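Local coordinates for RNA-dependent RNA Polymerase (PDB 6TZ0), which catalyses RNA-templated RNA synthesis, transcribing the viral genome conservatively into plus strands and probably making minus strands after core assembly, at residues R40-L51 / V171-F181; G57-L65 / N326-A334. All coordinates share one frame; numbering follows the deposited sequence.

Contact 1 (R40-L51 / V171-F181); sequences RHDFLFNNSIAL and VKLLFHKGDEF
Phe45 and Lys172 bring the two backbones closest, with CA atoms 6.1 Å apart, where helix 37-44 runs out into a loop beside the end of helix 166-175. At Phe45 and His176 the helical backbone ends; with His41 and Phe181 these form an aromatic cluster. His41 presents its ring edge to the face of Phe181, with centroids 5.3 Å apart and planes at 72°. Asp179 O lies over one face of the imidazole and Phe45 CD2 over the opposite one. The Phe45 and His176 side chains run antiparallel past each other, with Phe45 CB 3.4 Å from His176 ND1; Phe45 CE2 lies 3.6 Å from Phe181 CE1. Beyond the cluster, Lys172 bends at chi3 (-75°) and its ammonium group ties down the loop by two backbone carbonyls: Lys172 NZ donates to Asn46 O at 3.0 Å and to Ile49 O at 2.8 Å. Leu51 CD2 lies across the aliphatic part of Lys172, 3.7 Å from its CD. Helix 145-160 flanks the cluster, touching Arg40 and Leu44 through Cys150 and stacking Trp146 on Phe181, while Phe175 packs on helix 206-218.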
loop_
_atom_site.group_PDB
_atom_site.type_symbol
_atom_site.label_atom_id
_atom_site.label_comp_id
_atom_site.label_asym_id
_atom_site.label_seq_id
_atom_site.Cartn_x
_atom_site.Cartn_y
_atom_site.Cartn_z
ATOM N N ARG A 40 -9.632 -14.057 -39.204
ATOM C CA ARG A 40 -8.944 -14.555 -38.016
ATOM C C ARG A 40 -9.309 -16.005 -37.728
ATOM O O ARG A 40 -8.440 -16.802 -37.353
ATOM C CB ARG A 40 -9.248 -13.667 -36.814
ATOM C CG ARG A 40 -8.615 -12.302 -36.922
ATOM C CD ARG A 40 -8.593 -11.569 -35.599
ATOM N NE ARG A 40 -9.914 -11.196 -35.114
ATOM C CZ ARG A 40 -10.525 -10.061 -35.430
ATOM N NH1 ARG A 40 -9.941 -9.198 -36.241
ATOM N NH2 ARG A 40 -11.724 -9.790 -34.939
ATOM N N HIS A 41 -10.581 -16.370 -37.915
ATOM C CA HIS A 41 -10.966 -17.772 -37.809
ATOM C C HIS A 41 -10.350 -18.603 -38.925
ATOM O O HIS A 41 -10.031 -19.776 -38.713
ATOM C CB HIS A 41 -12.489 -17.911 -37.824
ATOM C CG HIS A 41 -12.972 -19.291 -37.506
ATOM N ND1 HIS A 41 -13.068 -20.283 -38.458
ATOM C CD2 HIS A 41 -13.386 -19.844 -36.344
ATOM C CE1 HIS A 41 -13.508 -21.390 -37.891
ATOM N NE2 HIS A 41 -13.715 -21.150 -36.610
ATOM N N ASP A 42 -10.163 -18.012 -40.107
ATOM C CA ASP A 42 -9.520 -18.725 -41.208
ATOM C C ASP A 42 -8.032 -18.928 -40.946
ATOM O O ASP A 42 -7.478 -19.984 -41.266
ATOM C CB ASP A 42 -9.732 -17.947 -42.505
ATOM C CG ASP A 42 -9.441 -18.769 -43.744
ATOM O OD1 ASP A 42 -9.154 -19.977 -43.627
ATOM O OD2 ASP A 42 -9.488 -18.195 -44.851
ATOM N N PHE A 43 -7.372 -17.925 -40.369
ATOM C CA PHE A 43 -5.942 -18.008 -40.100
ATOM C C PHE A 43 -5.648 -18.966 -38.957
ATOM O O PHE A 43 -4.703 -19.759 -39.033
ATOM C CB PHE A 43 -5.402 -16.616 -39.783
ATOM C CG PHE A 43 -3.935 -16.582 -39.489
ATOM C CD1 PHE A 43 -3.012 -16.706 -40.510
ATOM C CD2 PHE A 43 -3.476 -16.404 -38.193
ATOM C CE1 PHE A 43 -1.662 -16.669 -40.247
ATOM C CE2 PHE A 43 -2.124 -16.367 -37.924
ATOM C CZ PHE A 43 -1.217 -16.501 -38.952
ATOM N N LEU A 44 -6.438 -18.907 -37.889
ATOM C CA LEU A 44 -6.167 -19.761 -36.744
ATOM C C LEU A 44 -6.617 -21.195 -36.961
ATOM O O LEU A 44 -6.105 -22.095 -36.290
ATOM C CB LEU A 44 -6.839 -19.195 -35.490
ATOM C CG LEU A 44 -6.295 -17.866 -34.963
ATOM C CD1 LEU A 44 -7.156 -17.350 -33.838
ATOM C CD2 LEU A 44 -4.868 -18.026 -34.492
ATOM N N PHE A 45 -7.547 -21.437 -37.879
ATOM C CA PHE A 45 -8.155 -22.753 -38.047
ATOM C C PHE A 45 -8.212 -23.133 -39.515
ATOM O O PHE A 45 -9.253 -23.532 -40.038
ATOM C CB PHE A 45 -9.549 -22.792 -37.442
ATOM C CG PHE A 45 -9.592 -22.355 -36.018
ATOM C CD1 PHE A 45 -8.989 -23.110 -35.032
ATOM C CD2 PHE A 45 -10.259 -21.198 -35.660
ATOM C CE1 PHE A 45 -9.025 -22.708 -33.720
ATOM C CE2 PHE A 45 -10.304 -20.792 -34.347
ATOM C CZ PHE A 45 -9.688 -21.548 -33.376
ATOM N N ASN A 46 -7.087 -22.994 -40.205
ATOM C CA ASN A 46 -6.992 -23.429 -41.589
ATOM C C ASN A 46 -7.045 -24.953 -41.663
ATOM O O ASN A 46 -6.720 -25.658 -40.705
ATOM C CB ASN A 46 -5.699 -22.904 -42.214
ATOM C CG ASN A 46 -5.679 -23.021 -43.726
ATOM O OD1 ASN A 46 -6.649 -23.459 -44.343
ATOM N ND2 ASN A 46 -4.561 -22.639 -44.329
ATOM N N ASN A 47 -7.479 -25.460 -42.817
ATOM C CA ASN A 47 -7.650 -26.899 -42.977
ATOM C C ASN A 47 -6.327 -27.578 -43.318
ATOM O O ASN A 47 -6.146 -28.771 -43.050
ATOM C CB ASN A 47 -8.696 -27.164 -44.061
ATOM C CG ASN A 47 -9.261 -28.567 -44.006
ATOM O OD1 ASN A 47 -8.934 -29.355 -43.122
ATOM N ND2 ASN A 47 -10.118 -28.888 -44.966
ATOM N N SER A 48 -5.381 -26.827 -43.885
ATOM C CA SER A 48 -4.145 -27.402 -44.402
ATOM C C SER A 48 -3.167 -27.832 -43.315
ATOM O O SER A 48 -2.200 -28.534 -43.626
ATOM C CB SER A 48 -3.464 -26.399 -45.336
ATOM O OG SER A 48 -3.064 -25.238 -44.631
ATOM N N ILE A 49 -3.384 -27.434 -42.064
ATOM C CA ILE A 49 -2.482 -27.822 -40.985
ATOM C C ILE A 49 -2.852 -29.217 -40.496
ATOM O O ILE A 49 -3.988 -29.461 -40.071
ATOM C CB ILE A 49 -2.511 -26.795 -39.844
ATOM C CG1 ILE A 49 -1.787 -25.507 -40.251
ATOM C CG2 ILE A 49 -1.884 -27.366 -38.575
ATOM C CD1 ILE A 49 -2.657 -24.427 -40.831
ATOM N N ALA A 50 -1.893 -30.136 -40.555
ATOM C CA ALA A 50 -2.094 -31.505 -40.106
ATOM C C ALA A 50 -1.817 -31.624 -38.615
ATOM O O ALA A 50 -0.884 -31.012 -38.092
ATOM C CB ALA A 50 -1.191 -32.464 -40.881
ATOM N N LEU A 51 -2.627 -32.429 -37.935
ATOM C CA LEU A 51 -2.513 -32.609 -36.497
ATOM C C LEU A 51 -1.396 -33.599 -36.192
ATOM O O LEU A 51 -1.496 -34.780 -36.540
ATOM C CB LEU A 51 -3.835 -33.097 -35.912
ATOM C CG LEU A 51 -4.999 -32.117 -36.036
ATOM C CD1 LEU A 51 -6.286 -32.750 -35.549
ATOM C CD2 LEU A 51 -4.707 -30.842 -35.274
ATOM N N VAL A 171 -3.903 -25.233 -30.566
ATOM C CA VAL A 171 -4.941 -24.233 -30.829
ATOM C C VAL A 171 -6.136 -24.862 -31.539
ATOM O O VAL A 171 -7.294 -24.600 -31.185
ATOM C CB VAL A 171 -4.354 -23.047 -31.626
ATOM C CG1 VAL A 171 -5.442 -22.134 -32.154
ATOM C CG2 VAL A 171 -3.440 -22.225 -30.745
ATOM N N LYS A 172 -5.878 -25.760 -32.494
ATOM C CA LYS A 172 -6.977 -26.384 -33.227
ATOM C C LYS A 172 -7.720 -27.404 -32.369
ATOM O O LYS A 172 -8.950 -27.486 -32.428
ATOM C CB LYS A 172 -6.455 -27.028 -34.508
ATOM C CG LYS A 172 -7.555 -27.519 -35.428
ATOM C CD LYS A 172 -7.007 -28.226 -36.648
ATOM C CE LYS A 172 -6.424 -27.245 -37.639
ATOM N NZ LYS A 172 -6.020 -27.929 -38.898
ATOM N N LEU A 173 -7.008 -28.182 -31.554
ATOM C CA LEU A 173 -7.685 -29.158 -30.714
ATOM C C LEU A 173 -8.396 -28.530 -29.526
ATOM O O LEU A 173 -9.282 -29.170 -28.955
ATOM C CB LEU A 173 -6.701 -30.205 -30.213
ATOM C CG LEU A 173 -6.172 -31.247 -31.184
ATOM C CD1 LEU A 173 -5.104 -32.073 -30.501
ATOM C CD2 LEU A 173 -7.307 -32.124 -31.660
ATOM N N LEU A 174 -8.037 -27.313 -29.131
ATOM C CA LEU A 174 -8.725 -26.689 -28.008
ATOM C C LEU A 174 -9.801 -25.694 -28.414
ATOM O O LEU A 174 -10.753 -25.500 -27.654
ATOM C CB LEU A 174 -7.720 -25.986 -27.086
ATOM C CG LEU A 174 -6.765 -26.861 -26.271
ATOM C CD1 LEU A 174 -5.721 -26.012 -25.581
ATOM C CD2 LEU A 174 -7.527 -27.688 -25.256
ATOM N N PHE A 175 -9.700 -25.059 -29.583
ATOM C CA PHE A 175 -10.567 -23.928 -29.866
ATOM C C PHE A 175 -11.337 -24.020 -31.177
ATOM O O PHE A 175 -12.074 -23.085 -31.498
ATOM C CB PHE A 175 -9.750 -22.626 -29.869
ATOM C CG PHE A 175 -8.944 -22.425 -28.627
ATOM C CD1 PHE A 175 -9.554 -22.082 -27.437
ATOM C CD2 PHE A 175 -7.567 -22.563 -28.657
ATOM C CE1 PHE A 175 -8.808 -21.903 -26.290
ATOM C CE2 PHE A 175 -6.815 -22.382 -27.516
ATOM C CZ PHE A 175 -7.438 -22.051 -26.332
ATOM N N HIS A 176 -11.192 -25.096 -31.948
ATOM C CA HIS A 176 -11.939 -25.227 -33.199
ATOM C C HIS A 176 -13.199 -26.029 -32.911
ATOM O O HIS A 176 -13.197 -27.260 -32.911
ATOM C CB HIS A 176 -11.093 -25.874 -34.284
ATOM C CG HIS A 176 -11.766 -25.934 -35.618
ATOM N ND1 HIS A 176 -12.026 -24.810 -36.370
ATOM C CD2 HIS A 176 -12.213 -26.983 -36.346
ATOM C CE1 HIS A 176 -12.615 -25.162 -37.499
ATOM N NE2 HIS A 176 -12.739 -26.475 -37.509
ATOM N N LYS A 177 -14.290 -25.315 -32.646
ATOM C CA LYS A 177 -15.595 -25.910 -32.367
ATOM C C LYS A 177 -16.578 -25.241 -33.323
ATOM O O LYS A 177 -17.215 -24.246 -32.971
ATOM C CB LYS A 177 -16.009 -25.717 -30.906
ATOM C CG LYS A 177 -15.585 -26.811 -29.929
ATOM C CD LYS A 177 -14.094 -26.804 -29.641
ATOM C CE LYS A 177 -13.680 -27.999 -28.818
ATOM N NZ LYS A 177 -14.368 -28.017 -27.506
ATOM N N GLY A 178 -16.699 -25.780 -34.530
ATOM C CA GLY A 178 -17.623 -25.235 -35.504
ATOM C C GLY A 178 -16.953 -24.306 -36.495
ATOM O O GLY A 178 -15.755 -24.398 -36.774
ATOM N N ASP A 179 -17.756 -23.393 -37.041
ATOM C CA ASP A 179 -17.279 -22.402 -37.997
ATOM C C ASP A 179 -17.230 -20.995 -37.418
ATOM O O ASP A 179 -17.081 -20.031 -38.174
ATOM C CB ASP A 179 -18.141 -22.417 -39.260
ATOM C CG ASP A 179 -17.844 -23.608 -40.152
ATOM O OD1 ASP A 179 -16.685 -24.070 -40.154
ATOM O OD2 ASP A 179 -18.761 -24.082 -40.851
ATOM N N GLU A 180 -17.358 -20.853 -36.104
ATOM C CA GLU A 180 -17.093 -19.601 -35.413
ATOM C C GLU A 180 -16.255 -19.893 -34.177
ATOM O O GLU A 180 -15.990 -21.050 -33.838
ATOM C CB GLU A 180 -18.386 -18.873 -35.030
ATOM C CG GLU A 180 -19.149 -18.294 -36.202
ATOM C CD GLU A 180 -20.365 -17.515 -35.763
ATOM O OE1 GLU A 180 -20.672 -17.531 -34.554
ATOM O OE2 GLU A 180 -21.011 -16.884 -36.626
ATOM N N PHE A 181 -15.822 -18.830 -33.506
ATOM C CA PHE A 181 -15.094 -18.996 -32.264
ATOM C C PHE A 181 -16.048 -19.483 -31.174
ATOM O O PHE A 181 -17.233 -19.149 -31.189
ATOM C CB PHE A 181 -14.440 -17.681 -31.846
ATOM C CG PHE A 181 -13.367 -17.203 -32.786
ATOM C CD1 PHE A 181 -12.135 -17.830 -32.834
ATOM C CD2 PHE A 181 -13.574 -16.088 -33.579
ATOM C CE1 PHE A 181 -11.141 -17.380 -33.683
ATOM C CE2 PHE A 181 -12.584 -15.633 -34.427
ATOM C CZ PHE A 181 -11.367 -16.280 -34.478
#

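Contact 2 (G57-L65 / N326-A334); sequences GEDSNGNQL and NDVANYYAA
The Tyr331 ring has the amide of Asn61 over one face and, at its edge and in its plane, Asp59 OD2. Asn61 ND2 sits 3.2 Å above the plane of the Tyr331 ring, offset toward the rim, with the amide standing almost upright on the ring (planes at 85°). Asn61 and Asp59 belong to the tip of a β-hairpin, strands 54-58 and 64-68, which is pressed against the side of helix 325-339. The hairpin closes through a type I turn from Asp59 to Gly62 with a G1 bulge: Gly62 takes a left-handed conformation, Asp59 N bonds to Asn63 O, and Gly62 N reaches Asp59 O weakly.

Asn61 grips the side of the helix with both ends of its amide. Asn61 OD1 accepts from Asn330 ND2 at 2.6 Å, in the carbonyl plane, and Asn61 ND2 donates to Asp327 O at 3.0 Å. That carbonyl also takes the helical bond from Tyr331 N. Asp327 turns its carboxylate OD2 back to the backbone N atoms of Lys323 and Thr324, ahead of the segment. Ser60 packs its CB near Asn330, while its OG bonds to Glu226 and to Ile221 O, linking the turn to helix 224-237 and the residues before it. With chi1 at 61°, Asp59 CG sits close to both its backbone N and its carbonyl carbon, which turns OD2 to Tyr331. Asp59 OD1 faces Asn63 N within the turn, too closely for a reliable bond. Asp59 OD2 accepts a hydrogen bond from Tyr331 OH at 2.5 Å on its syn side, the hydroxyl 32° out of the carboxylate plane.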
loop_
_atom_site.group_PDB
_atom_site.type_symbol
_atom_site.label_atom_id
_atom_site.label_comp_id
_atom_site.label_asym_id
_atom_site.label_seq_id
_atom_site.Cartn_x
_atom_site.Cartn_y
_atom_site.Cartn_z
ATOM N N GLY A 57 12.762 -33.502 -31.127
ATOM C CA GLY A 57 13.590 -32.325 -31.270
ATOM C C GLY A 57 14.471 -32.150 -30.052
ATOM O O GLY A 57 14.624 -33.061 -29.237
ATOM N N GLU A 58 15.035 -30.955 -29.938
ATOM C CA GLU A 58 16.019 -30.649 -28.913
ATOM C C GLU A 58 15.383 -29.932 -27.729
ATOM O O GLU A 58 14.306 -29.344 -27.832
ATOM C CB GLU A 58 17.141 -29.790 -29.492
ATOM C CG GLU A 58 17.997 -30.496 -30.513
ATOM C CD GLU A 58 19.053 -29.588 -31.102
ATOM O OE1 GLU A 58 19.027 -28.378 -30.803
ATOM O OE2 GLU A 58 19.909 -30.079 -31.864
ATOM N N ASP A 59 16.077 -29.979 -26.598
ATOM C CA ASP A 59 15.650 -29.269 -25.400
ATOM C C ASP A 59 16.294 -27.880 -25.383
ATOM O O ASP A 59 16.799 -27.403 -26.402
ATOM C CB ASP A 59 15.950 -30.103 -24.145
ATOM C CG ASP A 59 17.430 -30.404 -23.948
ATOM O OD1 ASP A 59 18.265 -30.073 -24.812
ATOM O OD2 ASP A 59 17.767 -30.991 -22.903
ATOM N N SER A 60 16.278 -27.214 -24.228
ATOM C CA SER A 60 16.894 -25.898 -24.109
ATOM C C SER A 60 18.413 -25.948 -24.174
ATOM O O SER A 60 19.041 -24.912 -24.403
ATOM C CB SER A 60 16.469 -25.233 -22.805
ATOM O OG SER A 60 15.080 -24.980 -22.798
ATOM N N ASN A 61 19.020 -27.116 -23.977
ATOM C CA ASN A 61 20.470 -27.242 -24.000
ATOM C C ASN A 61 20.958 -28.174 -25.101
ATOM O O ASN A 61 22.119 -28.590 -25.085
ATOM C CB ASN A 61 20.975 -27.693 -22.631
ATOM C CG ASN A 61 20.963 -26.568 -21.617
ATOM O OD1 ASN A 61 21.440 -25.469 -21.896
ATOM N ND2 ASN A 61 20.383 -26.815 -20.463
ATOM N N GLY A 62 20.102 -28.501 -26.064
ATOM C CA GLY A 62 20.525 -29.200 -27.258
ATOM C C GLY A 62 20.494 -30.710 -27.202
ATOM O O GLY A 62 21.136 -31.351 -28.040
ATOM N N ASN A 63 19.781 -31.302 -26.254
ATOM C CA ASN A 63 19.680 -32.749 -26.153
ATOM C C ASN A 63 18.344 -33.211 -26.717
ATOM O O ASN A 63 17.330 -32.531 -26.557
ATOM C CB ASN A 63 19.822 -33.194 -24.702
ATOM C CG ASN A 63 21.144 -32.779 -24.096
ATOM O OD1 ASN A 63 21.188 -31.960 -23.182
ATOM N ND2 ASN A 63 22.228 -33.346 -24.600
ATOM N N GLN A 64 18.348 -34.375 -27.364
ATOM C CA GLN A 64 17.165 -34.858 -28.070
ATOM C C GLN A 64 16.086 -35.308 -27.096
ATOM O O GLN A 64 16.352 -36.089 -26.179
ATOM C CB GLN A 64 17.538 -36.005 -29.004
ATOM C CG GLN A 64 18.379 -35.583 -30.183
ATOM C CD GLN A 64 17.605 -34.716 -31.151
ATOM O OE1 GLN A 64 16.432 -34.965 -31.422
ATOM N NE2 GLN A 64 18.256 -33.690 -31.679
ATOM N N LEU A 65 14.864 -34.823 -27.304
ATOM C CA LEU A 65 13.759 -35.137 -26.413
ATOM C C LEU A 65 12.530 -35.463 -27.251
ATOM O O LEU A 65 12.375 -34.969 -28.369
ATOM C CB LEU A 65 13.516 -33.972 -25.433
ATOM C CG LEU A 65 12.690 -34.133 -24.151
ATOM C CD1 LEU A 65 11.236 -33.869 -24.346
ATOM C CD2 LEU A 65 12.866 -35.540 -23.600
ATOM N N ASN A 326 25.421 -22.899 -16.908
ATOM C CA ASN A 326 24.483 -22.390 -17.898
ATOM C C ASN A 326 23.441 -23.431 -18.263
ATOM O O ASN A 326 22.321 -23.072 -18.640
ATOM C CB ASN A 326 25.221 -21.929 -19.149
ATOM C CG ASN A 326 26.179 -20.805 -18.866
ATOM O OD1 ASN A 326 25.974 -20.030 -17.939
ATOM N ND2 ASN A 326 27.210 -20.681 -19.689
ATOM N N ASP A 327 23.777 -24.714 -18.124
ATOM C CA ASP A 327 22.803 -25.772 -18.356
ATOM C C ASP A 327 21.684 -25.720 -17.328
ATOM O O ASP A 327 20.497 -25.807 -17.673
ATOM C CB ASP A 327 23.491 -27.132 -18.325
ATOM C CG ASP A 327 24.411 -27.337 -19.492
ATOM O OD1 ASP A 327 24.230 -26.646 -20.512
ATOM O OD2 ASP A 327 25.293 -28.213 -19.412
ATOM N N VAL A 328 22.053 -25.547 -16.059
ATOM C CA VAL A 328 21.077 -25.445 -14.986
ATOM C C VAL A 328 20.263 -24.171 -15.133
ATOM O O VAL A 328 19.053 -24.172 -14.882
ATOM C CB VAL A 328 21.794 -25.517 -13.626
ATOM C CG1 VAL A 328 20.799 -25.504 -12.478
ATOM C CG2 VAL A 328 22.665 -26.739 -13.574
ATOM N N ALA A 329 20.891 -23.090 -15.606
ATOM C CA ALA A 329 20.171 -21.841 -15.839
ATOM C C ALA A 329 19.132 -21.982 -16.946
ATOM O O ALA A 329 18.004 -21.487 -16.814
ATOM C CB ALA A 329 21.160 -20.731 -16.184
ATOM N N ASN A 330 19.484 -22.686 -18.025
ATOM C CA ASN A 330 18.562 -22.849 -19.142
ATOM C C ASN A 330 17.392 -23.752 -18.776
ATOM O O ASN A 330 16.233 -23.425 -19.079
ATOM C CB ASN A 330 19.302 -23.401 -20.356
ATOM C CG ASN A 330 20.319 -22.430 -20.906
ATOM O OD1 ASN A 330 20.085 -21.229 -20.954
ATOM N ND2 ASN A 330 21.461 -22.951 -21.327
ATOM N N TYR A 331 17.662 -24.881 -18.106
ATOM C CA TYR A 331 16.556 -25.732 -17.674
ATOM C C TYR A 331 15.704 -25.062 -16.604
ATOM O O TYR A 331 14.495 -25.309 -16.539
ATOM C CB TYR A 331 17.045 -27.071 -17.141
ATOM C CG TYR A 331 17.645 -28.005 -18.149
ATOM C CD1 TYR A 331 16.899 -28.463 -19.218
ATOM C CD2 TYR A 331 18.908 -28.543 -17.955
ATOM C CE1 TYR A 331 17.426 -29.353 -20.123
ATOM C CE2 TYR A 331 19.443 -29.449 -18.849
ATOM C CZ TYR A 331 18.696 -29.843 -19.934
ATOM O OH TYR A 331 19.217 -30.738 -20.834
ATOM N N TYR A 332 16.300 -24.201 -15.775
ATOM C CA TYR A 332 15.522 -23.498 -14.767
ATOM C C TYR A 332 14.588 -22.479 -15.397
ATOM O O TYR A 332 13.434 -22.359 -14.978
ATOM C CB TYR A 332 16.443 -22.819 -13.758
ATOM C CG TYR A 332 15.692 -22.150 -12.635
ATOM C CD1 TYR A 332 15.100 -22.902 -11.636
ATOM C CD2 TYR A 332 15.564 -20.770 -12.582
ATOM C CE1 TYR A 332 14.412 -22.300 -10.613
ATOM C CE2 TYR A 332 14.874 -20.161 -11.565
ATOM C CZ TYR A 332 14.310 -20.928 -10.578
ATOM O OH TYR A 332 13.621 -20.315 -9.561
ATOM N N ALA A 333 15.061 -21.743 -16.407
ATOM C CA ALA A 333 14.177 -20.829 -17.127
ATOM C C ALA A 333 13.074 -21.579 -17.861
ATOM O O ALA A 333 11.936 -21.093 -17.939
ATOM C CB ALA A 333 14.975 -19.976 -18.108
ATOM N N ALA A 334 13.385 -22.776 -18.376
ATOM C CA ALA A 334 12.356 -23.605 -18.995
ATOM C C ALA A 334 11.292 -24.029 -17.986
ATOM O O ALA A 334 10.099 -23.964 -18.283
ATOM C CB ALA A 334 12.986 -24.828 -19.656
#

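In the fold
The two contacts are separate anchor points of one early part of the chain: helix 37-44 of contact 1 is followed, after loop 45-53, by strand 54-58 of contact 2. Their segments alternate along the sequence, so the same N-terminal run is pinned first to 171-181 and then to 326-334. The centres lie 31 Å apart and the nearest atoms about 15 Å. Contact 1 borders an ATP site: the nearest side-chain atoms of Arg40 lie about 3 Å from those of Arg37 and Arg147, both ATP-binding residues, and Phe181 O makes a weak hydrogen bond to a third, Asn195. No ATP is bound here. Contact 2 lies away from the known ligand and metal sites.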